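Local coordinates for uncharacterized protein (Helicobacter pylori, PDB 4O5J) that probably serves as an outer-membrane adhesin, its extracellular domain binding sialic acid-bearing carbohydrates during cell adhesion, at residues T92-F97 with Q201-L206; G96-Y101 with T147-M152; D205-T210 with N235-Y240. All blocks are in the same frame, centred on the assembly; numbering follows the deposited sequence.

Contact 1: residues T92-F97 with Q201-L206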
loop_
_atom_site.group_PDB
_atom_site.type_symbol
_atom_site.label_atom_id
_atom_site.label_comp_id
_atom_site.label_asym_id
_atom_site.label_seq_id
_atom_site.Cartn_x
_atom_site.Cartn_y
_atom_site.Cartn_z
ATOM N N THR A 92 -9.190 6.758 3.354
ATOM C CA THR A 92 -10.606 6.576 3.090
ATOM C C THR A 92 -11.127 5.290 3.761
ATOM O O THR A 92 -12.228 5.262 4.329
ATOM C CB THR A 92 -10.860 6.463 1.607
ATOM O OG1 THR A 92 -10.484 7.699 0.990
ATOM C CG2 THR A 92 -12.321 6.203 1.340
ATOM N N SER A 93 -10.311 4.230 3.731
ATOM C CA SER A 93 -10.779 2.980 4.271
ATOM C C SER A 93 -10.760 3.013 5.833
ATOM O O SER A 93 -11.620 2.418 6.502
ATOM C CB SER A 93 -10.047 1.802 3.631
ATOM O OG SER A 93 -8.764 1.741 4.111
ATOM N N VAL A 94 -9.770 3.701 6.411
ATOM C CA VAL A 94 -9.751 3.887 7.857
ATOM C C VAL A 94 -10.992 4.669 8.310
ATOM O O VAL A 94 -11.673 4.296 9.292
ATOM C CB VAL A 94 -8.464 4.634 8.317
ATOM C CG1 VAL A 94 -8.598 5.046 9.784
ATOM C CG2 VAL A 94 -7.219 3.768 8.106
ATOM N N LEU A 95 -11.312 5.763 7.628
ATOM C CA LEU A 95 -12.502 6.559 8.015
ATOM C C LEU A 95 -13.773 5.762 7.671
ATOM O O LEU A 95 -14.795 5.896 8.309
ATOM C CB LEU A 95 -12.499 7.906 7.284
ATOM C CG LEU A 95 -11.446 8.878 7.829
ATOM C CD1 LEU A 95 -11.289 10.118 6.920
ATOM C CD2 LEU A 95 -11.822 9.271 9.267
ATOM N N GLY A 96 -13.708 4.913 6.650
ATOM C CA GLY A 96 -14.822 4.034 6.317
ATOM C C GLY A 96 -15.041 3.035 7.422
ATOM O O GLY A 96 -16.176 2.812 7.848
ATOM N N PHE A 97 -13.975 2.428 7.911
ATOM C CA PHE A 97 -14.137 1.516 9.016
ATOM C C PHE A 97 -14.693 2.219 10.256
ATOM O O PHE A 97 -15.591 1.725 10.956
ATOM C CB PHE A 97 -12.842 0.780 9.353
ATOM C CG PHE A 97 -13.005 -0.146 10.505
ATOM C CD1 PHE A 97 -13.539 -1.409 10.318
ATOM C CD2 PHE A 97 -12.711 0.265 11.801
ATOM C CE1 PHE A 97 -13.738 -2.261 11.394
ATOM C CE2 PHE A 97 -12.910 -0.574 12.880
ATOM C CZ PHE A 97 -13.412 -1.851 12.686
ATOM N N GLN A 201 -2.801 5.663 12.166
ATOM C CA GLN A 201 -2.094 4.671 12.965
ATOM C C GLN A 201 -2.580 4.739 14.447
ATOM O O GLN A 201 -2.878 3.719 15.082
ATOM C CB GLN A 201 -0.595 4.886 12.836
ATOM C CG GLN A 201 0.250 3.979 13.687
ATOM C CD GLN A 201 0.357 2.635 13.042
ATOM O OE1 GLN A 201 0.966 2.508 11.969
ATOM N NE2 GLN A 201 -0.248 1.606 13.665
ATOM N N GLN A 202 -2.683 5.957 14.989
ATOM C CA GLN A 202 -3.095 6.087 16.365
ATOM C C GLN A 202 -4.533 5.595 16.582
ATOM O O GLN A 202 -4.848 5.000 17.613
ATOM C CB GLN A 202 -3.021 7.568 16.822
ATOM C CG GLN A 202 -1.597 8.137 16.856
ATOM C CD GLN A 202 -1.621 9.593 17.328
ATOM O OE1 GLN A 202 -2.109 9.932 18.411
ATOM N NE2 GLN A 202 -1.142 10.451 16.475
ATOM N N LEU A 203 -5.417 5.962 15.669
ATOM C CA LEU A 203 -6.805 5.544 15.754
ATOM C C LEU A 203 -6.948 4.002 15.715
ATOM O O LEU A 203 -7.534 3.378 16.645
ATOM C CB LEU A 203 -7.633 6.211 14.674
ATOM C CG LEU A 203 -9.100 5.821 14.580
ATOM C CD1 LEU A 203 -9.806 6.023 15.940
ATOM C CD2 LEU A 203 -9.800 6.589 13.461
ATOM N N MET A 204 -6.391 3.391 14.679
ATOM C CA MET A 204 -6.439 1.917 14.558
ATOM C C MET A 204 -5.769 1.257 15.754
ATOM O O MET A 204 -6.267 0.236 16.266
ATOM C CB MET A 204 -5.789 1.464 13.286
ATOM C CG MET A 204 -6.467 1.995 12.032
ATOM S SD MET A 204 -8.237 1.570 11.905
ATOM C CE MET A 204 -8.100 -0.055 11.051
ATOM N N ASP A 205 -4.652 1.825 16.235
ATOM C CA ASP A 205 -3.962 1.233 17.419
ATOM C C ASP A 205 -4.882 1.285 18.633
ATOM O O ASP A 205 -4.969 0.320 19.397
ATOM C CB ASP A 205 -2.691 1.955 17.768
ATOM C CG ASP A 205 -1.579 1.662 16.781
ATOM O OD1 ASP A 205 -1.812 0.770 15.916
ATOM O OD2 ASP A 205 -0.477 2.325 16.818
ATOM N N LEU A 206 -5.557 2.414 18.815
ATOM C CA LEU A 206 -6.404 2.596 19.965
ATOM C C LEU A 206 -7.574 1.615 19.890
ATOM O O LEU A 206 -7.955 0.985 20.897
ATOM C CB LEU A 206 -6.903 4.046 20.046
ATOM C CG LEU A 206 -7.744 4.381 21.277
ATOM C CD1 LEU A 206 -7.015 3.909 22.548
ATOM C CD2 LEU A 206 -8.017 5.861 21.338
#

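Contact 2: residues G96-Y101 with T147-M152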
loop_
_atom_site.group_PDB
_atom_site.type_symbol
_atom_site.label_atom_id
_atom_site.label_comp_id
_atom_site.label_asym_id
_atom_site.label_seq_id
_atom_site.Cartn_x
_atom_site.Cartn_y
_atom_site.Cartn_z
ATOM N N GLY A 96 -13.708 4.913 6.650
ATOM C CA GLY A 96 -14.822 4.034 6.317
ATOM C C GLY A 96 -15.041 3.035 7.422
ATOM O O GLY A 96 -16.176 2.812 7.848
ATOM N N PHE A 97 -13.975 2.428 7.911
ATOM C CA PHE A 97 -14.137 1.516 9.016
ATOM C C PHE A 97 -14.693 2.219 10.256
ATOM O O PHE A 97 -15.591 1.725 10.956
ATOM C CB PHE A 97 -12.842 0.780 9.353
ATOM C CG PHE A 97 -13.005 -0.146 10.505
ATOM C CD1 PHE A 97 -13.539 -1.409 10.318
ATOM C CD2 PHE A 97 -12.711 0.265 11.801
ATOM C CE1 PHE A 97 -13.738 -2.261 11.394
ATOM C CE2 PHE A 97 -12.910 -0.574 12.880
ATOM C CZ PHE A 97 -13.412 -1.851 12.686
ATOM N N TRP A 98 -14.131 3.383 10.558
ATOM C CA TRP A 98 -14.620 4.159 11.713
ATOM C C TRP A 98 -16.102 4.400 11.576
ATOM O O TRP A 98 -16.899 4.307 12.535
ATOM C CB TRP A 98 -13.882 5.514 11.796
ATOM C CG TRP A 98 -14.539 6.366 12.795
ATOM C CD1 TRP A 98 -15.415 7.384 12.560
ATOM C CD2 TRP A 98 -14.434 6.234 14.252
ATOM N NE1 TRP A 98 -15.846 7.925 13.758
ATOM C CE2 TRP A 98 -15.272 7.261 14.814
ATOM C CE3 TRP A 98 -13.753 5.374 15.106
ATOM C CZ2 TRP A 98 -15.413 7.437 16.198
ATOM C CZ3 TRP A 98 -13.878 5.551 16.491
ATOM C CH2 TRP A 98 -14.704 6.577 17.020
ATOM N N SER A 99 -16.508 4.727 10.366
ATOM C CA SER A 99 -17.933 4.950 10.061
ATOM C C SER A 99 -18.787 3.698 10.372
ATOM O O SER A 99 -19.912 3.822 10.924
ATOM C CB SER A 99 -18.055 5.327 8.609
ATOM O OG SER A 99 -19.363 5.677 8.355
ATOM N N LEU A 100 -18.264 2.491 10.097
ATOM C CA LEU A 100 -18.995 1.245 10.391
ATOM C C LEU A 100 -19.019 0.986 11.884
ATOM O O LEU A 100 -20.081 0.719 12.482
ATOM C CB LEU A 100 -18.337 0.035 9.707
ATOM C CG LEU A 100 -18.468 -0.091 8.218
ATOM C CD1 LEU A 100 -17.646 -1.315 7.746
ATOM C CD2 LEU A 100 -19.966 -0.196 7.808
ATOM N N TYR A 101 -17.811 0.980 12.459
ATOM C CA TYR A 101 -17.580 0.677 13.873
ATOM C C TYR A 101 -18.333 1.649 14.814
ATOM O O TYR A 101 -18.988 1.232 15.812
ATOM C CB TYR A 101 -16.095 0.767 14.063
ATOM C CG TYR A 101 -15.540 0.683 15.468
ATOM C CD1 TYR A 101 -15.490 -0.513 16.148
ATOM C CD2 TYR A 101 -14.931 1.822 16.082
ATOM C CE1 TYR A 101 -14.904 -0.627 17.403
ATOM C CE2 TYR A 101 -14.334 1.721 17.335
ATOM C CZ TYR A 101 -14.328 0.506 17.984
ATOM O OH TYR A 101 -13.716 0.398 19.234
ATOM N N THR A 147 -14.278 8.273 28.156
ATOM C CA THR A 147 -12.987 8.950 27.940
ATOM C C THR A 147 -12.235 8.270 26.796
ATOM O O THR A 147 -11.588 8.939 25.980
ATOM C CB THR A 147 -12.125 8.885 29.166
ATOM O OG1 THR A 147 -12.850 9.462 30.224
ATOM C CG2 THR A 147 -10.826 9.627 28.975
ATOM N N THR A 148 -12.341 6.944 26.709
ATOM C CA THR A 148 -11.693 6.212 25.606
ATOM C C THR A 148 -12.376 6.558 24.288
ATOM O O THR A 148 -11.720 6.881 23.290
ATOM C CB THR A 148 -11.762 4.718 25.837
ATOM O OG1 THR A 148 -11.077 4.414 27.049
ATOM C CG2 THR A 148 -11.100 3.942 24.693
ATOM N N TYR A 149 -13.716 6.554 24.285
ATOM C CA TYR A 149 -14.433 6.955 23.086
ATOM C C TYR A 149 -14.008 8.374 22.659
ATOM O O TYR A 149 -13.778 8.652 21.473
ATOM C CB TYR A 149 -15.937 6.894 23.331
ATOM C CG TYR A 149 -16.659 7.455 22.139
ATOM C CD1 TYR A 149 -16.753 6.720 20.937
ATOM C CD2 TYR A 149 -17.203 8.750 22.155
ATOM C CE1 TYR A 149 -17.362 7.269 19.795
ATOM C CE2 TYR A 149 -17.835 9.296 21.032
ATOM C CZ TYR A 149 -17.907 8.545 19.856
ATOM O OH TYR A 149 -18.513 9.082 18.765
ATOM N N ASP A 150 -13.931 9.305 23.641
ATOM C CA ASP A 150 -13.503 10.684 23.323
ATOM C C ASP A 150 -12.187 10.726 22.587
ATOM O O ASP A 150 -12.081 11.404 21.559
ATOM C CB ASP A 150 -13.384 11.545 24.608
ATOM C CG ASP A 150 -14.765 11.864 25.217
ATOM O OD1 ASP A 150 -14.794 12.152 26.434
ATOM O OD2 ASP A 150 -15.806 11.771 24.489
ATOM N N LYS A 151 -11.193 9.984 23.083
ATOM C CA LYS A 151 -9.931 9.880 22.360
ATOM C C LYS A 151 -10.100 9.382 20.916
ATOM O O LYS A 151 -9.486 9.930 19.987
ATOM C CB LYS A 151 -8.949 8.973 23.105
ATOM C CG LYS A 151 -8.540 9.512 24.494
ATOM C CD LYS A 151 -7.272 8.868 25.102
ATOM C CE LYS A 151 -7.436 7.392 25.377
ATOM N NZ LYS A 151 -6.085 6.789 25.668
ATOM N N MET A 152 -10.920 8.340 20.715
ATOM C CA MET A 152 -11.110 7.824 19.348
ATOM C C MET A 152 -11.772 8.874 18.484
ATOM O O MET A 152 -11.280 9.179 17.370
ATOM C CB MET A 152 -11.983 6.564 19.345
ATOM C CG MET A 152 -11.328 5.366 20.027
ATOM S SD MET A 152 -12.480 3.924 19.993
ATOM C CE MET A 152 -11.454 2.716 20.825
#

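Contact 3: residues D205-T210 with N235-Y240. With EDO (1,2-ethanediol), chain B.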
loop_
_atom_site.group_PDB
_atom_site.type_symbol
_atom_site.label_atom_id
_atom_site.label_comp_id
_atom_site.label_asym_id
_atom_site.label_seq_id
_atom_site.Cartn_x
_atom_site.Cartn_y
_atom_site.Cartn_z
ATOM N N ASP A 205 -4.652 1.825 16.235
ATOM C CA ASP A 205 -3.962 1.233 17.419
ATOM C C ASP A 205 -4.882 1.285 18.633
ATOM O O ASP A 205 -4.969 0.320 19.397
ATOM C CB ASP A 205 -2.691 1.955 17.768
ATOM C CG ASP A 205 -1.579 1.662 16.781
ATOM O OD1 ASP A 205 -1.812 0.770 15.916
ATOM O OD2 ASP A 205 -0.477 2.325 16.818
ATOM N N LEU A 206 -5.557 2.414 18.815
ATOM C CA LEU A 206 -6.404 2.596 19.965
ATOM C C LEU A 206 -7.574 1.615 19.890
ATOM O O LEU A 206 -7.955 0.985 20.897
ATOM C CB LEU A 206 -6.903 4.046 20.046
ATOM C CG LEU A 206 -7.744 4.381 21.277
ATOM C CD1 LEU A 206 -7.015 3.909 22.548
ATOM C CD2 LEU A 206 -8.017 5.861 21.338
ATOM N N ILE A 207 -8.182 1.510 18.712
ATOM C CA ILE A 207 -9.264 0.548 18.527
ATOM C C ILE A 207 -8.815 -0.896 18.827
ATOM O O ILE A 207 -9.501 -1.661 19.558
ATOM C CB ILE A 207 -9.844 0.640 17.106
ATOM C CG1 ILE A 207 -10.512 2.034 16.911
ATOM C CG2 ILE A 207 -10.854 -0.541 16.834
ATOM C CD1 ILE A 207 -11.030 2.310 15.526
ATOM N N ALA A 208 -7.645 -1.267 18.298
ATOM C CA ALA A 208 -7.131 -2.628 18.495
ATOM C C ALA A 208 -6.933 -2.893 19.970
ATOM O O ALA A 208 -7.155 -3.991 20.432
ATOM C CB ALA A 208 -5.827 -2.831 17.738
ATOM N N ASN A 209 -6.502 -1.893 20.725
ATOM C CA ASN A 209 -6.115 -2.085 22.136
ATOM C C ASN A 209 -7.275 -1.962 23.071
ATOM O O ASN A 209 -7.149 -2.271 24.207
ATOM C CB ASN A 209 -5.066 -1.080 22.554
ATOM C CG ASN A 209 -3.753 -1.458 22.001
ATOM O OD1 ASN A 209 -3.272 -2.534 22.320
ATOM N ND2 ASN A 209 -3.242 -0.687 21.042
ATOM N N THR A 210 -8.425 -1.511 22.593
ATOM C CA THR A 210 -9.550 -1.350 23.462
ATOM C C THR A 210 -10.384 -2.625 23.450
ATOM O O THR A 210 -10.929 -3.005 22.390
ATOM C CB THR A 210 -10.414 -0.185 22.973
ATOM O OG1 THR A 210 -9.602 0.978 22.974
ATOM C CG2 THR A 210 -11.601 0.007 23.892
ATOM N N ASN A 235 -17.793 -9.378 17.890
ATOM C CA ASN A 235 -16.451 -9.791 18.306
ATOM C C ASN A 235 -15.499 -8.604 18.310
ATOM O O ASN A 235 -15.843 -7.548 17.745
ATOM C CB ASN A 235 -15.922 -10.894 17.385
ATOM C CG ASN A 235 -15.027 -11.880 18.145
ATOM O OD1 ASN A 235 -14.327 -11.520 19.104
ATOM N ND2 ASN A 235 -15.058 -13.133 17.718
ATOM N N TYR A 236 -14.325 -8.752 18.915
ATOM C CA TYR A 236 -13.355 -7.639 18.923
ATOM C C TYR A 236 -12.913 -7.364 17.491
ATOM O O TYR A 236 -12.813 -8.270 16.680
ATOM C CB TYR A 236 -12.136 -7.963 19.790
ATOM C CG TYR A 236 -12.536 -8.319 21.159
ATOM C CD1 TYR A 236 -12.966 -7.335 22.043
ATOM C CD2 TYR A 236 -12.551 -9.662 21.604
ATOM C CE1 TYR A 236 -13.356 -7.661 23.384
ATOM C CE2 TYR A 236 -12.973 -9.984 22.909
ATOM C CZ TYR A 236 -13.358 -8.951 23.773
ATOM O OH TYR A 236 -13.809 -9.247 25.019
ATOM N N PRO A 237 -12.649 -6.105 17.176
ATOM C CA PRO A 237 -12.233 -5.748 15.804
ATOM C C PRO A 237 -11.074 -6.590 15.284
ATOM O O PRO A 237 -11.000 -6.841 14.084
ATOM C CB PRO A 237 -11.821 -4.265 15.942
ATOM C CG PRO A 237 -12.714 -3.781 17.036
ATOM C CD PRO A 237 -12.864 -4.923 18.043
ATOM N N THR A 238 -10.159 -6.988 16.176
ATOM C CA THR A 238 -8.971 -7.737 15.788
ATOM C C THR A 238 -9.363 -9.169 15.311
ATOM O O THR A 238 -8.514 -9.920 14.881
ATOM C CB THR A 238 -7.975 -7.877 16.927
ATOM O OG1 THR A 238 -8.693 -8.180 18.087
ATOM C CG2 THR A 238 -7.243 -6.491 17.155
ATOM N N GLN A 239 -10.641 -9.509 15.382
ATOM C CA GLN A 239 -11.119 -10.804 14.842
ATOM C C GLN A 239 -11.654 -10.633 13.440
ATOM O O GLN A 239 -12.062 -11.602 12.851
ATOM C CB GLN A 239 -12.221 -11.398 15.709
ATOM C CG GLN A 239 -11.807 -11.750 17.133
ATOM C CD GLN A 239 -10.501 -12.466 17.157
ATOM O OE1 GLN A 239 -10.443 -13.652 16.902
ATOM N NE2 GLN A 239 -9.422 -11.728 17.432
ATOM N N TYR A 240 -11.685 -9.407 12.886
ATOM C CA TYR A 240 -12.198 -9.211 11.514
ATOM C C TYR A 240 -11.115 -8.803 10.556
ATOM O O TYR A 240 -10.310 -7.875 10.853
ATOM C CB TYR A 240 -13.310 -8.200 11.515
ATOM C CG TYR A 240 -14.525 -8.660 12.299
ATOM C CD1 TYR A 240 -15.548 -9.416 11.689
ATOM C CD2 TYR A 240 -14.661 -8.360 13.646
ATOM C CE1 TYR A 240 -16.642 -9.821 12.409
ATOM C CE2 TYR A 240 -15.742 -8.791 14.378
ATOM C CZ TYR A 240 -16.734 -9.511 13.758
ATOM O OH TYR A 240 -17.819 -9.931 14.509
HETATM C C1 EDO B . -15.075 -13.627 13.881
HETATM O O1 EDO B . -16.187 -13.485 14.783
HETATM C C2 EDO B . -15.559 -14.013 12.478
HETATM O O2 EDO B . -14.767 -13.348 11.463
#

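Contact 1: residues T92-F97 with Q201-L206
Val94 meets Leu203 and Met204 in a helix-helix packing contact of the SabA extracellular adhesion domain. It joins helix 82-101 to helix 193-209. One methyl does the touching on the first helix. Val94 CG1 lies 4.1 Å from Met204 SD and 4.2 Å from Leu203 CD2. The two partners approach differently. Val94 and Leu203 run past one another from opposite sides and meet at one methyl each. Met204 comes in obliquely, and its sulfur rather than its terminal methyl faces the valine.

The torsions explain this reach. The CA-CB bond of Val94 points at the other helix, and CG1 stands anti to the backbone N (chi1 169°), which carries that methyl outward. Met204 starts less directly, but its chain bends at chi2 (-57°), and this brings SD back to the valine. All three residues are buried and the interface is apolar.

The next shell extends the same packing. Val94 also touches Leu159 of helix 146-163, and Met204 touches Phe243 of helix 241-268. The Phe243 ring in turn meets the ring of Phe97, which follows Val94 by three residues. Polar groups stay off this interface. On the partly exposed side of helix 193-209, Gln201 NE2 bonds to Asp205 OD1 at 2.9 Å and weakly to OD2. The Gln201 side chain is poorly ordered, so this pairing is less certain. The backbones come nearest at the valine that makes the contact, with Val94 CA 7.7 Å from Met204 CA.

Contact 2: residues G96-Y101 with T147-M152
A Met-aromatic cluster joins helix 82-101 to helix 146-163 within the adhesion domain. The short helical segments run roughly antiparallel, at 150°, and their axes stay 13.6 Å apart. Large side chains bridge that distance.

Met152 sits at the centre. Its CB packs 3.6 Å from Trp98 CZ3 and equally close to CH2, at the six-membered ring of the indole. Its sulfur lies at the edge of two rings. Met152 SD is 5.4 Å from the centroid of the Trp98 six-membered ring and 5.3 Å from that of Tyr101. The methionine chain is extended: chi2 (179°) carries SD outward and chi3 (180°) sends CE on to the phenol end of Tyr101.

Tyr149, one turn before Met152, adds a second touch on the indole. The side chains of Tyr149 and Trp98 cross at about a right angle. Tyr149 CE1 is 3.9 Å from Trp98 CH2.

All four residues are buried. Phe108 meets the Tyr101 ring, Phe106 meets the Tyr149 ring, and Met144 of strand 143-144 touches both tyrosines. At the far end of the methionine, Met152 CE lies 3.6 Å from Tyr101 OH.

Contact 3: residues D205-T210 with N235-Y240
Ile207 and Pro237 meet with their side chains roughly perpendicular, where the C-terminal turn of helix 193-209 packs on the short 3-10 turn 237-239. The CA-CB bond of Pro237 points toward the helix, and its ring presents CG and CB to one methyl of the isoleucine. Ile207 CG2 lies 3.7 Å from Pro237 CG and 3.9 Å from Pro237 CB. CG2 is anti to the backbone N of Ile207. The other branch, CG1, stands beside that nitrogen (chi1 -65°) and leaves this contact to the CG2 methyl.

Next to it, Ala208 meets Thr238 methyl to methyl, with Ala208 CB 4.0 Å from Thr238 CG2. The threonine thus offers its methyl to the alanine. The backbones come nearest here, with the CA atoms of Ala208 and Thr238 6.1 Å apart.

Local polar bonds lie beside the apolar patch in each segment. Thr210 OG1 bonds back to Leu206 O at 2.7 Å, tilted 35° from the carbonyl plane, at the end of the helix. In the other segment, Tyr236 N bonds to Asn235 OD1 at 2.8 Å, in the carbonyl plane and on a lone pair. Asn235 ND2 also donates to O1 of a 1,2-ethanediol, probably from the crystallisation liquor, at 3.2 Å.

The loop leads from strand 234-235 into helix 241-268, with Tyr240 at the N-cap position. Phe243 of that helix touches Ile207, Ala208 and Pro237. Tyr101 of helix 82-101 also touches Ile207 and Pro237, and Trp98 touches Ile207. The contact thus joins the end of helix 193-209 to the turn that leads into helix 241-268, beside helix 82-101.

In the fold
Contacts 1 and 2 are buried and both use helix 82-101, which packs against helix 193-209 in the first and helix 146-163 in the second. Contact 3 is only partly buried and lies at the end of helix 193-209. All three are apolar across their segments, but the chemistry shifts: aliphatic and thioether groups in contact 1, a sulfur-aromatic cluster in contact 2, methyl groups of Ile207, Ala208 and Thr238 with a proline ring in contact 3. Contact 2 touches both others: Leu206 CD2 packs 3.6 Å from Met152 CG, and Met152 CE lies 3.3 Å from Thr210 OG1. Contacts 1 and 3 share Asp205 and Leu206.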